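Local coordinates for protein amine Dehydrogenase (Pseudomonas putida, PDB 1JMX) that probably forms the beta-propeller subunit of a quinohemoprotein that oxidatively deaminates primary amines and passes the electrons to c-type hemes, at residues B[150-155]-B[208-213]; B[199-204]-B[296-301]; B[274-279]-B[288-293]. One frame throughout, in Å; residues are numbered along the deposited sequence.

Contact 1: residues B[150-155]-B[208-213]; sequences VYLMRA and HEFSML
The contact belongs to the core between two adjacent blades of a seven-bladed beta-propeller. Strand 153-155 starts one blade sheet, and strand 209-213 lies on an outermost strand of the next. Their axes approach to 8.3 Å and run nearly antiparallel, at 165°. No hydrogen bond joins the two segments, so side chains make the interface. Phe210 is central. Its CG is anti to the backbone N (chi1 -180°). Its CB points toward the 150-155 segment, and the ring reaches Arg154 and Leu152. Arg154 CG lies over one face of this ring, 3.7 Å from the centroid of Phe210, as a CH-pi contact. The Arg154 chain bends at chi2 and chi3, so CG lies over the ring, toward its rim, while the guanidinium plane is turned 62° from it. Leu152 comes to the ring edge instead. Its CB is 3.5 Å from Phe210 CZ, and its CD1 lies near the ring plane. Leu152 and Met212 run alongside in opposite directions, with Leu152 CD1 4.1 Å from Met212 SD. Met212 and Tyr151 meet tip to tip. Met212 SD is 3.8 Å from Tyr151 CE1, an oblique Met-aromatic contact, and Met212 CE is 3.7 Å from Tyr151 OH. Glu209 turns away from this interface to a salt bridge with Arg207. Tyr135 of a neighbouring subunit hydrogen-bonds to Val150 O and packs on Tyr151. Behind the contact, strand 161-164 pairs with the backbone of Leu152 and Arg154, and strand 230-239 pairs with Phe210.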
loop_
_atom_site.group_PDB
_atom_site.type_symbol
_atom_site.label_atom_id
_atom_site.label_comp_id
_atom_site.label_asym_id
_atom_site.label_seq_id
_atom_site.Cartn_x
_atom_site.Cartn_y
_atom_site.Cartn_z
ATOM N N VAL B 150 12.206 -19.479 5.674
ATOM C CA VAL B 150 11.601 -20.773 5.944
ATOM C C VAL B 150 10.184 -20.543 6.463
ATOM O O VAL B 150 9.949 -19.644 7.262
ATOM C CB VAL B 150 12.438 -21.590 6.977
ATOM C CG1 VAL B 150 11.607 -22.703 7.600
ATOM C CG2 VAL B 150 13.685 -22.171 6.309
ATOM N N TYR B 151 9.231 -21.314 5.943
ATOM C CA TYR B 151 7.842 -21.225 6.370
ATOM C C TYR B 151 7.306 -22.611 6.757
ATOM O O TYR B 151 7.821 -23.202 7.697
ATOM C CB TYR B 151 6.976 -20.477 5.335
ATOM C CG TYR B 151 7.051 -20.970 3.900
ATOM C CD1 TYR B 151 5.976 -21.651 3.323
ATOM C CD2 TYR B 151 8.187 -20.756 3.115
ATOM C CE1 TYR B 151 6.030 -22.109 2.013
ATOM C CE2 TYR B 151 8.247 -21.212 1.800
ATOM C CZ TYR B 151 7.163 -21.893 1.260
ATOM O OH TYR B 151 7.217 -22.400 -0.022
ATOM N N LEU B 152 6.323 -23.151 6.041
ATOM C CA LEU B 152 5.749 -24.465 6.356
ATOM C C LEU B 152 6.719 -25.640 6.565
ATOM O O LEU B 152 7.708 -25.792 5.853
ATOM C CB LEU B 152 4.716 -24.862 5.304
ATOM C CG LEU B 152 3.520 -23.933 5.154
ATOM C CD1 LEU B 152 2.560 -24.528 4.150
ATOM C CD2 LEU B 152 2.845 -23.741 6.486
ATOM N N MET B 153 6.384 -26.484 7.542
ATOM C CA MET B 153 7.165 -27.663 7.899
ATOM C C MET B 153 6.217 -28.801 8.261
ATOM O O MET B 153 5.162 -28.568 8.844
ATOM C CB MET B 153 8.048 -27.383 9.123
ATOM C CG MET B 153 9.069 -26.265 8.962
ATOM S SD MET B 153 10.206 -26.169 10.361
ATOM C CE MET B 153 9.082 -26.196 11.724
ATOM N N ARG B 154 6.590 -30.028 7.908
ATOM C CA ARG B 154 5.785 -31.205 8.235
ATOM C C ARG B 154 6.727 -32.348 8.586
ATOM O O ARG B 154 7.705 -32.586 7.892
ATOM C CB ARG B 154 4.892 -31.630 7.060
ATOM C CG ARG B 154 3.813 -30.629 6.624
ATOM C CD ARG B 154 2.731 -30.420 7.657
ATOM N NE ARG B 154 2.154 -31.675 8.120
ATOM C CZ ARG B 154 1.213 -32.366 7.481
ATOM N NH1 ARG B 154 0.725 -31.934 6.322
ATOM N NH2 ARG B 154 0.734 -33.483 8.027
ATOM N N ALA B 155 6.447 -33.036 9.685
ATOM C CA ALA B 155 7.275 -34.152 10.108
ATOM C C ALA B 155 6.794 -35.431 9.437
ATOM O O ALA B 155 5.623 -35.798 9.543
ATOM C CB ALA B 155 7.230 -34.304 11.624
ATOM N N HIS B 208 -2.174 -37.890 3.393
ATOM C CA HIS B 208 -0.958 -37.878 4.216
ATOM C C HIS B 208 0.262 -37.385 3.443
ATOM O O HIS B 208 1.285 -38.061 3.357
ATOM C CB HIS B 208 -0.695 -39.284 4.762
ATOM C CG HIS B 208 0.109 -39.312 6.023
ATOM N ND1 HIS B 208 1.106 -40.239 6.246
ATOM C CD2 HIS B 208 0.029 -38.568 7.152
ATOM C CE1 HIS B 208 1.601 -40.071 7.459
ATOM N NE2 HIS B 208 0.965 -39.063 8.031
ATOM N N GLU B 209 0.129 -36.211 2.847
ATOM C CA GLU B 209 1.217 -35.618 2.097
ATOM C C GLU B 209 1.281 -34.118 2.367
ATOM O O GLU B 209 0.313 -33.519 2.842
ATOM C CB GLU B 209 1.085 -35.912 0.593
ATOM C CG GLU B 209 -0.164 -35.358 -0.072
ATOM C CD GLU B 209 -0.305 -35.750 -1.553
ATOM O OE1 GLU B 209 -1.142 -35.123 -2.242
ATOM O OE2 GLU B 209 0.395 -36.673 -2.034
ATOM N N PHE B 210 2.481 -33.572 2.189
ATOM C CA PHE B 210 2.760 -32.153 2.364
ATOM C C PHE B 210 2.670 -31.598 0.950
ATOM O O PHE B 210 3.548 -31.826 0.121
ATOM C CB PHE B 210 4.171 -31.964 2.940
ATOM C CG PHE B 210 4.570 -30.522 3.175
ATOM C CD1 PHE B 210 3.620 -29.501 3.220
ATOM C CD2 PHE B 210 5.911 -30.188 3.355
ATOM C CE1 PHE B 210 4.003 -28.177 3.438
ATOM C CE2 PHE B 210 6.309 -28.860 3.575
ATOM C CZ PHE B 210 5.352 -27.856 3.615
ATOM N N SER B 211 1.580 -30.900 0.670
ATOM C CA SER B 211 1.370 -30.355 -0.658
ATOM C C SER B 211 1.226 -28.846 -0.671
ATOM O O SER B 211 0.748 -28.244 0.292
ATOM C CB SER B 211 0.135 -30.994 -1.291
ATOM O OG SER B 211 -1.041 -30.620 -0.600
ATOM N N MET B 212 1.661 -28.245 -1.773
ATOM C CA MET B 212 1.583 -26.806 -1.966
ATOM C C MET B 212 1.427 -26.532 -3.448
ATOM O O MET B 212 1.875 -27.325 -4.270
ATOM C CB MET B 212 2.863 -26.118 -1.485
ATOM C CG MET B 212 3.167 -26.279 -0.013
ATOM S SD MET B 212 4.466 -25.176 0.521
ATOM C CE MET B 212 5.874 -25.879 -0.302
ATOM N N LEU B 213 0.741 -25.443 -3.790
ATOM C CA LEU B 213 0.597 -25.048 -5.187
ATOM C C LEU B 213 1.741 -24.076 -5.470
ATOM O O LEU B 213 2.328 -23.489 -4.550
ATOM C CB LEU B 213 -0.724 -24.320 -5.445
ATOM C CG LEU B 213 -2.090 -24.983 -5.274
ATOM C CD1 LEU B 213 -3.142 -23.990 -5.715
ATOM C CD2 LEU B 213 -2.190 -26.258 -6.083
#

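Contact 2: residues B[199-204]-B[296-301]; sequences YFWPHQ and TYYCVA
Cys299 SG touches two aromatic side chains of the 199-204 segment. This is the inner part of the seven-bladed propeller, where an irregular segment packs against the first strand of the blade 299-333. The sulfur lies at the edge of the His203 ring, with Cys299 SG 3.6 Å from His203 CE1. It is also 3.7 Å from Trp201 CD1 and meets the indole obliquely, as a sulfur-aromatic contact. Cys299 SG is anti to its backbone N (chi1 -162°). Tyr298 adds an apolar touch, with its CB 4.1 Å from Trp201 CZ2. A water joins the segments through the imidazole: it is 2.9 Å from His203 ND1 and donates to Val300 O. The other imidazole nitrogen is held too, so the rotation of the ring is fixed at both ends. Trp201 O lies above one face of the imidazole. Further out, Trp201 CE3 stands 4.0 Å above the centre of the Tyr199 ring. Pro202 is the centre of an inverse gamma turn, which brings Trp201 and His203 to the same partner. On the other segment, Tyr298 and Cys299 form a classic beta bulge opposite Gly312, and Thr259, which touches Trp201 and His203, hydrogen-bonds to Tyr298 O and Val300 N. The Tyr298 hydroxyl reaches an acidic side chain of another protein chain. Gly260 N hydrogen-bonds to the Tyr199 hydroxyl, and Tyr199 OH in turn lies in the plane of the imidazole, hydrogen-bonded to His203 NE2 at 2.8 Å.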
loop_
_atom_site.group_PDB
_atom_site.type_symbol
_atom_site.label_atom_id
_atom_site.label_comp_id
_atom_site.label_asym_id
_atom_site.label_seq_id
_atom_site.Cartn_x
_atom_site.Cartn_y
_atom_site.Cartn_z
ATOM N N TYR B 199 2.438 -20.128 0.457
ATOM C CA TYR B 199 1.547 -21.081 1.103
ATOM C C TYR B 199 1.645 -21.031 2.622
ATOM O O TYR B 199 2.715 -21.237 3.189
ATOM C CB TYR B 199 1.873 -22.491 0.608
ATOM C CG TYR B 199 0.665 -23.295 0.208
ATOM C CD1 TYR B 199 0.037 -23.081 -1.021
ATOM C CD2 TYR B 199 0.146 -24.273 1.053
ATOM C CE1 TYR B 199 -1.071 -23.814 -1.391
ATOM C CE2 TYR B 199 -0.969 -25.017 0.685
ATOM C CZ TYR B 199 -1.569 -24.779 -0.537
ATOM O OH TYR B 199 -2.663 -25.513 -0.907
ATOM N N PHE B 200 0.520 -20.745 3.269
ATOM C CA PHE B 200 0.457 -20.660 4.724
ATOM C C PHE B 200 -0.555 -21.649 5.277
ATOM O O PHE B 200 -1.027 -21.500 6.401
ATOM C CB PHE B 200 0.040 -19.253 5.145
ATOM C CG PHE B 200 0.934 -18.177 4.617
ATOM C CD1 PHE B 200 2.321 -18.331 4.651
ATOM C CD2 PHE B 200 0.394 -17.024 4.059
ATOM C CE1 PHE B 200 3.155 -17.352 4.131
ATOM C CE2 PHE B 200 1.217 -16.041 3.538
ATOM C CZ PHE B 200 2.597 -16.202 3.571
ATOM N N TRP B 201 -0.867 -22.674 4.495
ATOM C CA TRP B 201 -1.859 -23.652 4.907
ATOM C C TRP B 201 -1.311 -25.087 4.921
ATOM O O TRP B 201 -1.250 -25.745 3.887
ATOM C CB TRP B 201 -3.095 -23.532 4.002
ATOM C CG TRP B 201 -3.641 -22.095 3.899
ATOM C CD1 TRP B 201 -4.569 -21.511 4.716
ATOM C CD2 TRP B 201 -3.269 -21.081 2.940
ATOM N NE1 TRP B 201 -4.795 -20.210 4.330
ATOM C CE2 TRP B 201 -4.011 -19.920 3.246
ATOM C CE3 TRP B 201 -2.379 -21.045 1.855
ATOM C CZ2 TRP B 201 -3.893 -18.735 2.507
ATOM C CZ3 TRP B 201 -2.262 -19.863 1.123
ATOM C CH2 TRP B 201 -3.014 -18.728 1.454
ATOM N N PRO B 202 -0.847 -25.560 6.096
ATOM C CA PRO B 202 -0.308 -26.917 6.236
ATOM C C PRO B 202 -1.470 -27.912 6.362
ATOM O O PRO B 202 -1.865 -28.293 7.471
ATOM C CB PRO B 202 0.508 -26.820 7.527
ATOM C CG PRO B 202 -0.316 -25.878 8.354
ATOM C CD PRO B 202 -0.703 -24.805 7.358
ATOM N N HIS B 203 -2.035 -28.296 5.220
ATOM C CA HIS B 203 -3.155 -29.228 5.191
ATOM C C HIS B 203 -2.777 -30.600 5.743
ATOM O O HIS B 203 -1.729 -31.153 5.413
ATOM C CB HIS B 203 -3.657 -29.467 3.759
ATOM C CG HIS B 203 -3.812 -28.229 2.930
ATOM N ND1 HIS B 203 -4.889 -27.382 3.049
ATOM C CD2 HIS B 203 -3.071 -27.751 1.905
ATOM C CE1 HIS B 203 -4.812 -26.438 2.131
ATOM N NE2 HIS B 203 -3.717 -26.642 1.424
ATOM N N GLN B 204 -3.647 -31.136 6.587
ATOM C CA GLN B 204 -3.473 -32.475 7.123
ATOM C C GLN B 204 -4.558 -33.252 6.369
ATOM O O GLN B 204 -5.614 -33.571 6.911
ATOM C CB GLN B 204 -3.700 -32.497 8.638
ATOM C CG GLN B 204 -2.594 -31.795 9.419
ATOM C CD GLN B 204 -2.706 -31.992 10.920
ATOM O OE1 GLN B 204 -3.768 -31.801 11.508
ATOM N NE2 GLN B 204 -1.599 -32.372 11.549
ATOM N N THR B 296 -14.729 -14.388 -1.481
ATOM C CA THR B 296 -13.418 -15.020 -1.537
ATOM C C THR B 296 -13.243 -16.000 -0.388
ATOM O O THR B 296 -13.688 -15.742 0.729
ATOM C CB THR B 296 -12.287 -13.974 -1.463
ATOM O OG1 THR B 296 -12.389 -13.097 -2.579
ATOM C CG2 THR B 296 -10.923 -14.628 -1.500
ATOM N N TYR B 297 -12.670 -17.156 -0.703
ATOM C CA TYR B 297 -12.366 -18.183 0.286
ATOM C C TYR B 297 -10.887 -18.504 0.076
ATOM O O TYR B 297 -10.394 -18.445 -1.050
ATOM C CB TYR B 297 -13.221 -19.436 0.081
ATOM C CG TYR B 297 -14.658 -19.308 0.546
ATOM C CD1 TYR B 297 -15.675 -18.994 -0.353
ATOM C CD2 TYR B 297 -15.003 -19.520 1.883
ATOM C CE1 TYR B 297 -16.999 -18.890 0.061
ATOM C CE2 TYR B 297 -16.325 -19.423 2.309
ATOM C CZ TYR B 297 -17.318 -19.102 1.392
ATOM O OH TYR B 297 -18.625 -18.959 1.806
ATOM N N TYR B 298 -10.169 -18.795 1.153
ATOM C CA TYR B 298 -8.738 -19.087 1.057
ATOM C C TYR B 298 -8.352 -20.555 0.998
ATOM O O TYR B 298 -7.554 -20.974 0.160
ATOM C CB TYR B 298 -7.998 -18.559 2.284
ATOM C CG TYR B 298 -7.848 -17.071 2.444
ATOM C CD1 TYR B 298 -7.833 -16.207 1.345
ATOM C CD2 TYR B 298 -7.634 -16.529 3.711
ATOM C CE1 TYR B 298 -7.596 -14.834 1.517
ATOM C CE2 TYR B 298 -7.401 -15.183 3.889
ATOM C CZ TYR B 298 -7.378 -14.336 2.800
ATOM O OH TYR B 298 -7.122 -13.004 3.015
ATOM N N CYS B 299 -8.910 -21.314 1.932
ATOM C CA CYS B 299 -8.540 -22.701 2.124
ATOM C C CYS B 299 -9.545 -23.829 1.900
ATOM O O CYS B 299 -10.624 -23.843 2.489
ATOM C CB CYS B 299 -7.976 -22.796 3.542
ATOM S SG CYS B 299 -7.000 -24.226 3.897
ATOM N N VAL B 300 -9.144 -24.808 1.091
ATOM C CA VAL B 300 -9.980 -25.975 0.828
ATOM C C VAL B 300 -9.696 -27.039 1.884
ATOM O O VAL B 300 -8.617 -27.069 2.479
ATOM C CB VAL B 300 -9.733 -26.625 -0.578
ATOM C CG1 VAL B 300 -10.305 -25.763 -1.685
ATOM C CG2 VAL B 300 -8.259 -26.892 -0.812
ATOM N N ALA B 301 -10.689 -27.886 2.129
ATOM C CA ALA B 301 -10.575 -28.996 3.069
ATOM C C ALA B 301 -11.514 -30.105 2.592
ATOM O O ALA B 301 -12.658 -29.849 2.253
ATOM C CB ALA B 301 -10.937 -28.555 4.489
HETATM O O HOH W 1 -7.062 -27.856 4.955
#

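Contact 3: residues B[274-279]-B[288-293]; sequences LNRLAK and IKAANL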
loop_
_atom_site.group_PDB
_atom_site.type_symbol
_atom_site.label_atom_id
_atom_site.label_comp_id
_atom_site.label_asym_id
_atom_site.label_seq_id
_atom_site.Cartn_x
_atom_site.Cartn_y
_atom_site.Cartn_z
ATOM N N LEU B 274 -10.032 -19.479 -4.484
ATOM C CA LEU B 274 -9.757 -18.081 -4.152
ATOM C C LEU B 274 -11.056 -17.333 -4.445
ATOM O O LEU B 274 -11.914 -17.243 -3.576
ATOM C CB LEU B 274 -8.570 -17.496 -4.929
ATOM C CG LEU B 274 -7.866 -16.246 -4.352
ATOM C CD1 LEU B 274 -8.514 -14.961 -4.795
ATOM C CD2 LEU B 274 -7.821 -16.307 -2.837
ATOM N N ASN B 275 -11.224 -16.847 -5.675
ATOM C CA ASN B 275 -12.448 -16.139 -6.061
ATOM C C ASN B 275 -13.440 -17.101 -6.708
ATOM O O ASN B 275 -14.648 -16.892 -6.648
ATOM C CB ASN B 275 -12.134 -14.945 -6.960
ATOM C CG ASN B 275 -11.550 -13.776 -6.179
ATOM O OD1 ASN B 275 -11.697 -13.698 -4.960
ATOM N ND2 ASN B 275 -10.890 -12.859 -6.881
ATOM N N ARG B 276 -12.911 -18.161 -7.313
ATOM C CA ARG B 276 -13.716 -19.219 -7.915
ATOM C C ARG B 276 -13.165 -20.538 -7.387
ATOM O O ARG B 276 -12.013 -20.608 -6.961
ATOM C CB ARG B 276 -13.590 -19.238 -9.444
ATOM C CG ARG B 276 -14.410 -18.201 -10.183
ATOM C CD ARG B 276 -14.709 -18.667 -11.605
ATOM N NE ARG B 276 -13.519 -19.200 -12.267
ATOM C CZ ARG B 276 -13.510 -19.741 -13.483
ATOM N NH1 ARG B 276 -14.630 -19.820 -14.189
ATOM N NH2 ARG B 276 -12.388 -20.239 -13.981
ATOM N N LEU B 277 -13.993 -21.572 -7.389
ATOM C CA LEU B 277 -13.557 -22.892 -6.963
ATOM C C LEU B 277 -13.396 -23.638 -8.287
ATOM O O LEU B 277 -14.368 -23.811 -9.013
ATOM C CB LEU B 277 -14.639 -23.567 -6.111
ATOM C CG LEU B 277 -14.280 -24.647 -5.073
ATOM C CD1 LEU B 277 -15.538 -25.434 -4.731
ATOM C CD2 LEU B 277 -13.212 -25.597 -5.571
ATOM N N ALA B 278 -12.178 -24.036 -8.631
ATOM C CA ALA B 278 -11.958 -24.741 -9.887
ATOM C C ALA B 278 -11.619 -26.212 -9.689
ATOM O O ALA B 278 -10.930 -26.585 -8.743
ATOM C CB ALA B 278 -10.887 -24.055 -10.704
ATOM N N LYS B 279 -12.081 -27.028 -10.629
ATOM C CA LYS B 279 -11.892 -28.472 -10.618
ATOM C C LYS B 279 -11.065 -28.810 -11.849
ATOM O O LYS B 279 -11.486 -28.527 -12.964
ATOM C CB LYS B 279 -13.268 -29.141 -10.697
ATOM C CG LYS B 279 -13.282 -30.630 -10.531
ATOM C CD LYS B 279 -14.719 -31.105 -10.390
ATOM C CE LYS B 279 -14.788 -32.624 -10.353
ATOM N NZ LYS B 279 -16.164 -33.124 -10.088
ATOM N N ILE B 288 -12.094 -28.917 -15.648
ATOM C CA ILE B 288 -13.324 -29.643 -15.934
ATOM C C ILE B 288 -14.537 -28.798 -15.525
ATOM O O ILE B 288 -15.537 -28.771 -16.239
ATOM C CB ILE B 288 -13.360 -31.095 -15.312
ATOM C CG1 ILE B 288 -14.324 -31.183 -14.136
ATOM C CG2 ILE B 288 -11.971 -31.578 -14.914
ATOM C CD1 ILE B 288 -15.700 -31.722 -14.519
ATOM N N LYS B 289 -14.422 -28.054 -14.423
ATOM C CA LYS B 289 -15.523 -27.211 -13.952
ATOM C C LYS B 289 -15.114 -26.172 -12.911
ATOM O O LYS B 289 -14.228 -26.401 -12.100
ATOM C CB LYS B 289 -16.644 -28.079 -13.380
ATOM C CG LYS B 289 -17.937 -27.339 -13.105
ATOM C CD LYS B 289 -19.034 -28.339 -12.794
ATOM C CE LYS B 289 -20.378 -27.670 -12.565
ATOM N NZ LYS B 289 -21.421 -28.697 -12.259
ATOM N N ALA B 290 -15.802 -25.035 -12.928
ATOM C CA ALA B 290 -15.543 -23.952 -11.994
ATOM C C ALA B 290 -16.879 -23.491 -11.421
ATOM O O ALA B 290 -17.914 -23.572 -12.084
ATOM C CB ALA B 290 -14.836 -22.804 -12.699
ATOM N N ALA B 291 -16.866 -23.086 -10.160
ATOM C CA ALA B 291 -18.073 -22.614 -9.503
ATOM C C ALA B 291 -17.828 -21.229 -8.912
ATOM O O ALA B 291 -16.721 -20.935 -8.438
ATOM C CB ALA B 291 -18.499 -23.589 -8.409
ATOM N N ASN B 292 -18.844 -20.369 -8.994
ATOM C CA ASN B 292 -18.758 -19.020 -8.432
ATOM C C ASN B 292 -19.056 -19.083 -6.941
ATOM O O ASN B 292 -19.910 -19.853 -6.504
ATOM C CB ASN B 292 -19.734 -18.069 -9.129
ATOM C CG ASN B 292 -19.381 -17.847 -10.579
ATOM O OD1 ASN B 292 -18.200 -17.814 -10.952
ATOM N ND2 ASN B 292 -20.399 -17.715 -11.417
ATOM N N LEU B 293 -18.338 -18.277 -6.169
ATOM C CA LEU B 293 -18.488 -18.249 -4.717
ATOM C C LEU B 293 -19.262 -17.035 -4.221
ATOM O O LEU B 293 -19.420 -16.048 -4.934
ATOM C CB LEU B 293 -17.101 -18.268 -4.071
ATOM C CG LEU B 293 -16.155 -19.364 -4.559
ATOM C CD1 LEU B 293 -14.766 -19.129 -4.044
ATOM C CD2 LEU B 293 -16.671 -20.710 -4.110
HETATM O O HOH W 2 -17.071 -16.259 -7.828
#
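Leu277 and Ala291 satisfy each other's backbone. Leu277 N donates to Ala291 O at 3.0 Å and 171°, and Ala291 N returns a bond to Leu277 O at 2.8 Å. Lys279 N donates to Lys289 O at 2.7 Å, nearly along the C=O axis. Lys279 O accepts twice: from Ile288 N at 2.8 Å, and weakly from Lys289 N. Ile288 and Lys289 thus both face Lys279 in a classic beta bulge. These bonds build the antiparallel hairpin of strands 276-281 and 286-292, the outer pair of a propeller blade. Beyond the paired residues a water takes over, donating to Asn275 O and accepting from Leu293 N at 2.9 Å. Leu293 CD1 packs 3.4 Å from Asn275 O. On the face of Arg276 and Ala290, the guanidinium lies flat over a methyl, with Ala290 CB 3.3 Å from Arg276 NH1, and NH2 forms a salt bridge with Glu255. An alanine here removes the guanidinium, and would probably leave Ala290 more open and Glu255 without this partner. On the other face, extended Lys279 passes Ile288 CG1, and its NZ reaches Pro323 O. Lys289 NZ hydrogen-bonds to Thr325 O.

From the N terminus, contact 1 opens at 150-155 and closes a loop of 52 residues at 208-213. Contact 2 opens inside that loop, at 199-204, and closes at 296-301. The two therefore cross, and they touch: Leu152 and Tyr151 pack on the backbone of Tyr199. Contact 3 joins 274-279 to 288-293 and is nested inside the loop of contact 2. Contact 1 ties two adjacent blades, contact 2 reaches the first strand of blade 299-333 near the propeller centre, and contact 3 lies within blade 257-292. Contacts 2 and 3 meet at Thr296 and Asn275, whose side chains are probably hydrogen-bonded. Contacts 1 and 3 do not touch.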